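Local atomic coordinates of N-acetylcysteine deacetylase (PDB entry 1YSJ), a protein that probably catalyses the deacetylation of N-acetylcysteine to cysteine and acetate at a dinuclear metal site, in the breakdown of S-(2-succino)cysteine. Residues P73-G78 with A169-G174; I152-E157 with R164-A169; R60-E65 with V79-K84; I92-D97 with E394-V399. The protein carries 1 engineered substitution. All coordinates share one frame; numbering follows the deposited sequence.

Contact 1: residues P73-G78 with A169-G174; sequences PQLKTG and AGVLNG. Engineered in segment 73-78: G78 (natural residue Ala).
L75 lays its isobutyl group against A169 and V171. Its CG comes to 4.4 Å from CB of A169. Its CD1 comes to 4.4 Å from CG2 of V171. The leucine chain is stretched at its end, with CD1 anti to CA (chi2 176°), which carries this methyl on to the valine. Q74 meets A169 as well, through its amide oxygen. Q74 OE1 stands 3.7 Å from A169 CA and 4.2 Å from A169 CB. It makes no hydrogen bond there. The glutamine chain is extended, with CG on the far side of CB from the backbone N (chi1 -179°).

After A169 the helix is closed by a Schellman motif, with G170 at positive phi (80°). A type I turn runs from G170 to N173, closed by N173 N to G170 O at 3.3 Å. R150 NH1 then binds the carbonyl oxygens of both V171 and N173. On the other side, the 73-78 loop is tied to its surroundings by T77 OG1 to E51 and by the backbone N of G78, an engineered residue, to T55 OG1. I80 of strand 79-84 touches both L75 and V171, and V166 and I152 also pack on V171.

No hydrogen bond or salt bridge crosses between 73-78 and 169-174. The two loops meet through van der Waals and hydrophobic contact, at fairly wide spacing. L75 and V171 are buried, whereas Q74 is exposed. The contact therefore joins the loop before strand 79-84 to the loop leading into strand 175-184. It does so through a small patch of L75, A169 and V171, with the Q74 amide at its exposed rim, far from the nickel site.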
# COMPACT_ATOMS: atom_id res chain seq x y z
N PRO A 73 -2.54 -36.01 -25.33
CA PRO A 73 -3.65 -35.10 -25.62
C PRO A 73 -3.86 -34.03 -24.55
O PRO A 73 -4.30 -32.92 -24.87
CB PRO A 73 -4.87 -36.04 -25.69
CG PRO A 73 -4.32 -37.41 -25.86
CD PRO A 73 -3.00 -37.40 -25.15
N GLN A 74 -3.53 -34.36 -23.30
CA GLN A 74 -3.64 -33.41 -22.18
C GLN A 74 -2.71 -32.19 -22.34
O GLN A 74 -3.00 -31.12 -21.80
CB GLN A 74 -3.42 -34.10 -20.83
CG GLN A 74 -3.54 -33.19 -19.61
CD GLN A 74 -3.78 -33.94 -18.30
OE1 GLN A 74 -2.88 -34.59 -17.77
NE2 GLN A 74 -4.99 -33.81 -17.76
N LEU A 75 -1.61 -32.34 -23.07
CA LEU A 75 -0.74 -31.21 -23.40
C LEU A 75 -1.17 -30.55 -24.70
O LEU A 75 -0.78 -31.00 -25.79
CB LEU A 75 0.73 -31.64 -23.50
CG LEU A 75 1.51 -31.89 -22.21
CD1 LEU A 75 2.90 -32.41 -22.54
CD2 LEU A 75 1.60 -30.63 -21.34
N LYS A 76 -1.97 -29.49 -24.59
CA LYS A 76 -2.46 -28.74 -25.75
C LYS A 76 -1.28 -28.14 -26.51
O LYS A 76 -1.19 -28.27 -27.73
CB LYS A 76 -3.42 -27.61 -25.33
CG LYS A 76 -4.40 -27.96 -24.20
CD LYS A 76 -3.96 -27.36 -22.84
CE LYS A 76 -3.01 -28.28 -22.09
NZ LYS A 76 -2.08 -27.58 -21.15
N THR A 77 -0.37 -27.50 -25.78
CA THR A 77 0.88 -27.02 -26.35
C THR A 77 2.04 -27.78 -25.73
O THR A 77 1.97 -28.24 -24.59
CB THR A 77 1.07 -25.50 -26.15
OG1 THR A 77 1.10 -25.20 -24.75
CG2 THR A 77 -0.06 -24.71 -26.81
N GLY A 78 3.12 -27.91 -26.48
CA GLY A 78 4.26 -28.70 -26.04
C GLY A 78 4.30 -29.99 -26.82
O GLY A 78 3.27 -30.49 -27.28
N ALA A 169 0.94 -35.22 -16.73
CA ALA A 169 0.57 -35.91 -17.97
C ALA A 169 1.17 -37.31 -18.03
O ALA A 169 0.85 -38.07 -18.94
CB ALA A 169 0.99 -35.08 -19.19
N GLY A 170 2.02 -37.64 -17.06
CA GLY A 170 2.67 -38.95 -16.97
C GLY A 170 3.86 -39.11 -17.89
O GLY A 170 4.30 -40.23 -18.16
N VAL A 171 4.40 -37.99 -18.36
CA VAL A 171 5.49 -37.98 -19.35
C VAL A 171 6.79 -38.55 -18.76
O VAL A 171 7.61 -39.10 -19.50
CB VAL A 171 5.69 -36.55 -19.95
CG1 VAL A 171 6.99 -36.42 -20.76
CG2 VAL A 171 4.49 -36.14 -20.80
N LEU A 172 6.96 -38.45 -17.45
CA LEU A 172 8.18 -38.94 -16.79
C LEU A 172 8.05 -40.33 -16.16
O LEU A 172 8.97 -40.79 -15.48
CB LEU A 172 8.71 -37.93 -15.77
CG LEU A 172 9.39 -36.65 -16.28
CD1 LEU A 172 10.06 -35.94 -15.13
CD2 LEU A 172 10.42 -36.93 -17.37
N ASN A 173 6.92 -40.99 -16.39
CA ASN A 173 6.76 -42.38 -15.96
C ASN A 173 7.79 -43.26 -16.65
O ASN A 173 7.89 -43.28 -17.88
CB ASN A 173 5.33 -42.88 -16.23
CG ASN A 173 4.29 -42.19 -15.35
OD1 ASN A 173 4.62 -41.55 -14.34
ND2 ASN A 173 3.02 -42.32 -15.72
N GLY A 174 8.58 -43.97 -15.84
CA GLY A 174 9.61 -44.88 -16.34
C GLY A 174 10.94 -44.22 -16.68
O GLY A 174 11.88 -44.92 -17.08

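Contact 2: residues I152-E157 with R164-A169; sequences IFQPAE and RKVLEA
Q154 and V166 mark the closest backbone approach, with their CA atoms 7.2 Å apart. Residues 152-154 are the end of strand 148-154, and the chain then leaves the sheet through P155. Segment 164-169 is the last part of the helix that starts at 162, which lies on one face of that sheet. The next strand, 175-184, runs parallel to 148-154 with 91-97 between them. The helix is thus the connection of a beta-alpha-beta crossover.

V166 points at the strand and divides its two methyls between two residues. CG1, anti to the backbone N (chi1 165°), meets I152 CG2 at 4.1 Å. CG2 meets Q154 CG, also at 4.1 Å, and here the side chains cross at about a right angle. F153 points to the opposite face and packs on helix 124-139. Y354 of helix 351-355 touches both I152 and V166 and extends the apolar group.

The amide of Q154 continues past V166 into polar surroundings. OE1 is bonded to Y354 OH and to R95 NE. NE2 is bonded to D350 OD1, and it also makes a weak bond to P155 O at 3.4 Å (N-H...O angle 150°). These partners hold the rotation of the amide. The side chain of Q154 lies about 9 Å from a nickel ion. E158, which follows this segment, is a nickel ligand.

The chemistry is divided along one side chain. The methylene part of Q154 serves the hydrophobic seam with V166. Its buried amide has hydrogen-bond partners on both heteroatoms, which should offset the cost of burying it and probably steadies this stretch close to the metal site.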
# COMPACT_ATOMS: atom_id res chain seq x y z
N ILE A 152 11.38 -33.57 -24.34
CA ILE A 152 10.32 -32.78 -23.73
C ILE A 152 10.44 -31.33 -24.18
O ILE A 152 11.40 -30.63 -23.84
CB ILE A 152 10.38 -32.88 -22.17
CG1 ILE A 152 10.21 -34.33 -21.72
CG2 ILE A 152 9.33 -31.98 -21.52
CD1 ILE A 152 10.59 -34.59 -20.28
N PHE A 153 9.47 -30.90 -24.98
CA PHE A 153 9.38 -29.50 -25.37
C PHE A 153 8.25 -28.88 -24.55
O PHE A 153 7.08 -29.01 -24.87
CB PHE A 153 9.19 -29.37 -26.89
CG PHE A 153 10.35 -29.91 -27.69
CD1 PHE A 153 10.38 -31.24 -28.10
CD2 PHE A 153 11.43 -29.09 -28.01
CE1 PHE A 153 11.45 -31.76 -28.82
CE2 PHE A 153 12.52 -29.60 -28.74
CZ PHE A 153 12.52 -30.93 -29.14
N GLN A 154 8.66 -28.21 -23.48
CA GLN A 154 7.77 -27.84 -22.40
C GLN A 154 7.21 -26.43 -22.55
O GLN A 154 7.97 -25.47 -22.73
CB GLN A 154 8.53 -27.97 -21.07
CG GLN A 154 7.76 -27.48 -19.86
CD GLN A 154 8.65 -27.02 -18.74
OE1 GLN A 154 9.50 -27.78 -18.25
NE2 GLN A 154 8.47 -25.78 -18.29
N PRO A 155 5.88 -26.28 -22.42
CA PRO A 155 5.29 -24.94 -22.44
C PRO A 155 5.44 -24.27 -21.08
O PRO A 155 5.75 -24.94 -20.10
CB PRO A 155 3.81 -25.23 -22.70
CG PRO A 155 3.57 -26.56 -22.07
CD PRO A 155 4.86 -27.34 -22.22
N ALA A 156 5.24 -22.95 -21.03
CA ALA A 156 4.99 -22.23 -19.78
C ALA A 156 6.07 -22.33 -18.69
O ALA A 156 5.75 -22.48 -17.50
CB ALA A 156 3.61 -22.64 -19.21
N GLU A 157 7.34 -22.25 -19.09
CA GLU A 157 8.43 -22.17 -18.11
C GLU A 157 8.39 -20.83 -17.39
O GLU A 157 8.60 -20.75 -16.17
CB GLU A 157 9.79 -22.38 -18.78
CG GLU A 157 10.98 -22.50 -17.82
CD GLU A 157 11.48 -21.16 -17.27
OE1 GLU A 157 11.45 -20.15 -18.01
OE2 GLU A 157 11.92 -21.13 -16.10
N ARG A 164 4.94 -28.79 -14.25
CA ARG A 164 3.88 -29.46 -13.49
C ARG A 164 2.87 -30.16 -14.40
O ARG A 164 2.43 -31.27 -14.08
CB ARG A 164 3.18 -28.47 -12.55
CG ARG A 164 2.22 -29.11 -11.56
CD ARG A 164 1.62 -28.09 -10.60
NE ARG A 164 2.48 -27.83 -9.45
CZ ARG A 164 3.31 -26.79 -9.33
NH1 ARG A 164 3.40 -25.87 -10.29
NH2 ARG A 164 4.05 -26.66 -8.23
N LYS A 165 2.51 -29.53 -15.52
CA LYS A 165 1.59 -30.11 -16.50
C LYS A 165 2.17 -31.35 -17.18
O LYS A 165 1.46 -32.33 -17.40
CB LYS A 165 1.20 -29.08 -17.57
CG LYS A 165 0.36 -27.90 -17.06
CD LYS A 165 -1.04 -28.33 -16.66
CE LYS A 165 -1.84 -27.17 -16.10
NZ LYS A 165 -2.99 -27.63 -15.28
N VAL A 166 3.47 -31.29 -17.50
CA VAL A 166 4.23 -32.39 -18.08
C VAL A 166 4.27 -33.59 -17.12
O VAL A 166 4.00 -34.72 -17.52
CB VAL A 166 5.68 -31.94 -18.46
CG1 VAL A 166 6.60 -33.13 -18.72
CG2 VAL A 166 5.66 -30.97 -19.65
N LEU A 167 4.60 -33.32 -15.85
CA LEU A 167 4.63 -34.36 -14.82
C LEU A 167 3.27 -35.02 -14.64
O LEU A 167 3.18 -36.25 -14.59
CB LEU A 167 5.13 -33.79 -13.48
CG LEU A 167 6.65 -33.64 -13.29
CD1 LEU A 167 6.98 -32.71 -12.13
CD2 LEU A 167 7.31 -34.99 -13.09
N GLU A 168 2.23 -34.19 -14.56
CA GLU A 168 0.86 -34.68 -14.36
C GLU A 168 0.30 -35.42 -15.58
O GLU A 168 -0.68 -36.16 -15.47
CB GLU A 168 -0.06 -33.52 -13.96
CG GLU A 168 0.22 -32.97 -12.56
CD GLU A 168 -0.46 -31.64 -12.29
OE1 GLU A 168 -0.74 -31.35 -11.10
OE2 GLU A 168 -0.71 -30.88 -13.25
N ALA A 169 0.94 -35.22 -16.73
CA ALA A 169 0.57 -35.91 -17.97
C ALA A 169 1.17 -37.31 -18.03
O ALA A 169 0.85 -38.07 -18.94
CB ALA A 169 0.99 -35.08 -19.19

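Contact 3: residues R60-E65 with V79-K84; sequences RWLEEE and VIAEIK
L62 makes the contact of helix 52-64 with V79 and A81 of strand 79-84. Just before it, W61 turns off to the side, where its indole packs on M37, D40 and L41 of helix 28-43. L62 itself points at the strand. Its CG sits anti to the carbonyl carbon (chi1 -60°), and one methyl does all the touching. CD1 lies 4.0 Å from V79 CG1, and these two side chains reach toward each other tip to tip. The same CD1 lies 4.0 Å from A81 CB, so the methyl bridges two alternate residues of the strand. The last turn of the helix follows, with E64 N bonded to R60 O at 3.0 Å. E65 then forms a salt bridge to R33 of helix 28-43.

On the strand, V79 and A81 face the helix, while I80 points to the other side of the sheet. E82 is paired there with K84, NZ to OE2 at 2.8 Å, and with R150 through OE1.

Strand 79-84 runs antiparallel to both its neighbours, the short strand 68-69 and strand 148-154. Next to it on 148-154, F153 packs against L62. Helix 124-139 lies on the same face and brings A135 against both L62 and I83. Helix 52-64 thus covers the sheet beside helix 124-139, with helix 28-43 packed against it through W61.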
# COMPACT_ATOMS: atom_id res chain seq x y z
N ARG A 60 6.17 -30.76 -36.79
CA ARG A 60 6.52 -30.89 -38.21
C ARG A 60 8.00 -31.19 -38.44
O ARG A 60 8.35 -32.06 -39.24
CB ARG A 60 6.08 -29.63 -38.97
CG ARG A 60 6.77 -29.40 -40.31
CD ARG A 60 6.00 -28.44 -41.20
NE ARG A 60 5.74 -27.14 -40.56
CZ ARG A 60 6.54 -26.08 -40.63
NH1 ARG A 60 7.68 -26.14 -41.31
NH2 ARG A 60 6.20 -24.95 -40.03
N TRP A 61 8.86 -30.46 -37.74
CA TRP A 61 10.32 -30.57 -37.89
C TRP A 61 10.88 -31.93 -37.47
O TRP A 61 11.82 -32.44 -38.09
CB TRP A 61 11.04 -29.43 -37.17
CG TRP A 61 10.82 -28.07 -37.81
CD1 TRP A 61 10.58 -27.81 -39.14
CD2 TRP A 61 10.85 -26.80 -37.15
NE1 TRP A 61 10.44 -26.46 -39.34
CE2 TRP A 61 10.61 -25.81 -38.14
CE3 TRP A 61 11.05 -26.39 -35.83
CZ2 TRP A 61 10.57 -24.44 -37.85
CZ3 TRP A 61 11.01 -25.03 -35.53
CH2 TRP A 61 10.77 -24.07 -36.54
N LEU A 62 10.29 -32.52 -36.44
CA LEU A 62 10.68 -33.86 -35.97
C LEU A 62 10.14 -34.96 -36.89
O LEU A 62 10.83 -35.95 -37.15
CB LEU A 62 10.22 -34.08 -34.52
CG LEU A 62 10.79 -33.11 -33.47
CD1 LEU A 62 9.91 -33.06 -32.22
CD2 LEU A 62 12.24 -33.44 -33.09
N GLU A 63 8.92 -34.78 -37.39
CA GLU A 63 8.32 -35.73 -38.33
C GLU A 63 8.98 -35.70 -39.70
O GLU A 63 8.89 -36.67 -40.46
CB GLU A 63 6.80 -35.51 -38.43
CG GLU A 63 6.03 -36.05 -37.23
CD GLU A 63 4.56 -35.65 -37.19
OE1 GLU A 63 4.18 -34.63 -37.80
OE2 GLU A 63 3.78 -36.36 -36.51
N GLU A 64 9.66 -34.60 -40.01
CA GLU A 64 10.47 -34.50 -41.23
C GLU A 64 11.58 -35.55 -41.23
O GLU A 64 11.89 -36.12 -42.28
CB GLU A 64 11.09 -33.10 -41.36
CG GLU A 64 10.25 -32.09 -42.15
CD GLU A 64 10.72 -30.65 -41.96
OE1 GLU A 64 11.86 -30.44 -41.49
OE2 GLU A 64 9.94 -29.74 -42.29
N GLU A 65 12.16 -35.78 -40.06
CA GLU A 65 13.25 -36.73 -39.92
C GLU A 65 12.80 -38.05 -39.30
O GLU A 65 13.62 -38.83 -38.81
CB GLU A 65 14.41 -36.11 -39.13
CG GLU A 65 15.10 -34.94 -39.86
CD GLU A 65 15.46 -35.25 -41.31
OE1 GLU A 65 16.17 -36.25 -41.56
OE2 GLU A 65 15.04 -34.49 -42.21
N VAL A 79 5.51 -30.53 -26.99
CA VAL A 79 5.72 -31.71 -27.83
C VAL A 79 6.56 -32.71 -27.07
O VAL A 79 7.58 -32.35 -26.47
CB VAL A 79 6.40 -31.34 -29.18
CG1 VAL A 79 6.57 -32.56 -30.07
CG2 VAL A 79 5.62 -30.27 -29.91
N ILE A 80 6.12 -33.97 -27.08
CA ILE A 80 6.89 -35.06 -26.51
C ILE A 80 7.28 -36.01 -27.63
O ILE A 80 6.43 -36.52 -28.36
CB ILE A 80 6.09 -35.84 -25.41
CG1 ILE A 80 5.36 -34.87 -24.46
CG2 ILE A 80 7.01 -36.82 -24.66
CD1 ILE A 80 6.26 -33.92 -23.64
N ALA A 81 8.58 -36.21 -27.79
CA ALA A 81 9.12 -37.09 -28.81
C ALA A 81 9.98 -38.17 -28.16
O ALA A 81 10.35 -38.06 -26.99
CB ALA A 81 9.92 -36.28 -29.84
N GLU A 82 10.31 -39.21 -28.92
CA GLU A 82 11.04 -40.35 -28.38
C GLU A 82 11.92 -41.00 -29.45
O GLU A 82 11.48 -41.22 -30.58
CB GLU A 82 10.04 -41.37 -27.81
CG GLU A 82 10.66 -42.57 -27.11
CD GLU A 82 9.66 -43.35 -26.26
OE1 GLU A 82 9.27 -42.84 -25.18
OE2 GLU A 82 9.27 -44.47 -26.66
N ILE A 83 13.17 -41.28 -29.07
CA ILE A 83 14.09 -42.05 -29.92
C ILE A 83 14.58 -43.27 -29.16
O ILE A 83 15.24 -43.16 -28.12
CB ILE A 83 15.28 -41.19 -30.43
CG1 ILE A 83 14.78 -40.13 -31.41
CG2 ILE A 83 16.34 -42.06 -31.10
CD1 ILE A 83 15.73 -38.99 -31.64
N LYS A 84 14.25 -44.45 -29.69
CA LYS A 84 14.63 -45.71 -29.08
C LYS A 84 15.93 -46.23 -29.68
O LYS A 84 16.13 -46.16 -30.89
CB LYS A 84 13.52 -46.76 -29.27
CG LYS A 84 12.13 -46.27 -28.90
CD LYS A 84 11.06 -47.30 -29.26
CE LYS A 84 10.59 -48.06 -28.03
NZ LYS A 84 9.75 -47.18 -27.17

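Contact 4: residues I92-D97 with E394-V399; sequences IAIRAD and ELAVIV
I92 reaches from strand 91-97 into helix 384-402, and its CB branches toward two residues of it. From CB, the short branch CG2 comes within 4.2 Å of V399 CG1. The long branch starts at CG1, which sits between the backbone N and the carbonyl carbon (chi1 63°). It ends at CD1, which lies over the helix backbone at A396. CD1 is 3.9 Å from A396 CA, 4.0 Å from A396 O and 4.2 Å from A396 CB. The small alanine lets the methyl come this near to the main chain.

The strand and the helix run nearly antiparallel, at 162°, with axes 10.1 Å apart. This is helix-on-sheet packing in the alpha/beta catalytic domain of an M20 peptidase. The C-terminal helix lies on the same sheet face as helix 124-139, whose L138 touches A396.

I94, two residues along the strand, points the same way. Its CD1 meets A396 CB at 4.1 Å, and its side chain also packs on I131. F179 of the adjacent parallel strand 175-184 touches both I92 and V399.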
# COMPACT_ATOMS: atom_id res chain seq x y z
N ILE A 92 15.74 -42.06 -20.55
CA ILE A 92 16.15 -40.75 -20.03
C ILE A 92 15.48 -39.63 -20.82
O ILE A 92 15.00 -39.84 -21.93
CB ILE A 92 17.70 -40.57 -20.00
CG1 ILE A 92 18.29 -40.63 -21.41
CG2 ILE A 92 18.35 -41.60 -19.07
CD1 ILE A 92 19.63 -39.92 -21.54
N ALA A 93 15.45 -38.44 -20.23
CA ALA A 93 14.74 -37.33 -20.85
C ALA A 93 15.65 -36.13 -21.07
O ALA A 93 16.57 -35.89 -20.30
CB ALA A 93 13.52 -36.95 -20.01
N ILE A 94 15.37 -35.39 -22.14
CA ILE A 94 16.07 -34.14 -22.43
C ILE A 94 15.02 -33.04 -22.65
O ILE A 94 14.10 -33.19 -23.46
CB ILE A 94 17.02 -34.26 -23.64
CG1 ILE A 94 18.12 -35.29 -23.36
CG2 ILE A 94 17.65 -32.90 -23.96
CD1 ILE A 94 18.99 -35.64 -24.57
N ARG A 95 15.17 -31.95 -21.92
CA ARG A 95 14.12 -30.95 -21.85
C ARG A 95 14.54 -29.61 -22.46
O ARG A 95 15.64 -29.12 -22.22
CB ARG A 95 13.68 -30.78 -20.39
CG ARG A 95 12.60 -29.74 -20.13
CD ARG A 95 13.19 -28.35 -19.94
NE ARG A 95 12.36 -27.54 -19.07
CZ ARG A 95 12.77 -26.44 -18.45
NH1 ARG A 95 14.01 -26.00 -18.61
NH2 ARG A 95 11.93 -25.78 -17.66
N ALA A 96 13.63 -29.04 -23.25
CA ALA A 96 13.72 -27.65 -23.71
C ALA A 96 12.42 -26.91 -23.41
O ALA A 96 11.34 -27.51 -23.43
CB ALA A 96 14.02 -27.60 -25.21
N ASP A 97 12.52 -25.62 -23.11
CA ASP A 97 11.34 -24.76 -22.90
C ASP A 97 11.01 -23.97 -24.15
O ASP A 97 11.91 -23.53 -24.87
CB ASP A 97 11.53 -23.84 -21.69
CG ASP A 97 12.98 -23.36 -21.52
OD1 ASP A 97 13.77 -23.43 -22.49
OD2 ASP A 97 13.31 -22.91 -20.41
N GLU A 394 25.84 -36.27 -27.19
CA GLU A 394 26.93 -37.05 -26.64
C GLU A 394 26.67 -37.42 -25.18
O GLU A 394 26.99 -38.53 -24.75
CB GLU A 394 28.27 -36.32 -26.79
CG GLU A 394 29.49 -37.24 -26.75
CD GLU A 394 29.52 -38.25 -27.90
OE1 GLU A 394 29.10 -37.91 -29.03
OE2 GLU A 394 29.98 -39.39 -27.67
N LEU A 395 26.09 -36.49 -24.43
CA LEU A 395 25.68 -36.72 -23.05
C LEU A 395 24.68 -37.88 -22.95
O LEU A 395 24.84 -38.75 -22.10
CB LEU A 395 25.09 -35.45 -22.43
CG LEU A 395 24.65 -35.49 -20.97
CD1 LEU A 395 25.83 -35.71 -20.02
CD2 LEU A 395 23.90 -34.22 -20.61
N ALA A 396 23.68 -37.88 -23.82
CA ALA A 396 22.67 -38.95 -23.86
C ALA A 396 23.29 -40.33 -24.04
O ALA A 396 22.94 -41.27 -23.33
CB ALA A 396 21.65 -38.68 -24.96
N VAL A 397 24.22 -40.45 -24.99
CA VAL A 397 24.94 -41.70 -25.26
C VAL A 397 25.76 -42.14 -24.04
O VAL A 397 25.74 -43.32 -23.66
CB VAL A 397 25.85 -41.58 -26.51
CG1 VAL A 397 26.72 -42.83 -26.69
CG2 VAL A 397 25.02 -41.33 -27.76
N ILE A 398 26.46 -41.19 -23.42
CA ILE A 398 27.31 -41.47 -22.26
C ILE A 398 26.50 -41.86 -21.03
O ILE A 398 26.86 -42.83 -20.33
CB ILE A 398 28.25 -40.28 -21.93
CG1 ILE A 398 29.29 -40.10 -23.04
CG2 ILE A 398 28.95 -40.48 -20.59
CD1 ILE A 398 30.01 -38.77 -23.01
N VAL A 399 25.42 -41.13 -20.75
CA VAL A 399 24.56 -41.43 -19.61
C VAL A 399 23.97 -42.84 -19.72
O VAL A 399 24.05 -43.62 -18.78
CB VAL A 399 23.45 -40.37 -19.41
CG1 VAL A 399 22.45 -40.82 -18.34
CG2 VAL A 399 24.06 -39.05 -19.02

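Overall arrangement
All four contacts belong to one mixed sheet and the segments packed around it. Strand 148-154 of contact 2 lies between strand 79-84 of contact 3 and strand 91-97 of contact 4. A probable hydrogen bond from F153 N to V79 O (2.8 Å) joins contact 2 to contact 3, and another from Q154 N to A96 O (2.8 Å) joins it to contact 4. Contacts 3 and 4 share a sheet face but do not touch; their nearest atoms are about 7 Å apart. Contact 1 shares A169 with contact 2, and their centres are about 7 Å apart. Contact 2 lies closest to the metals: the Q154 side chain is about 9 Å from a nickel ion. The other three lie away from the metal site.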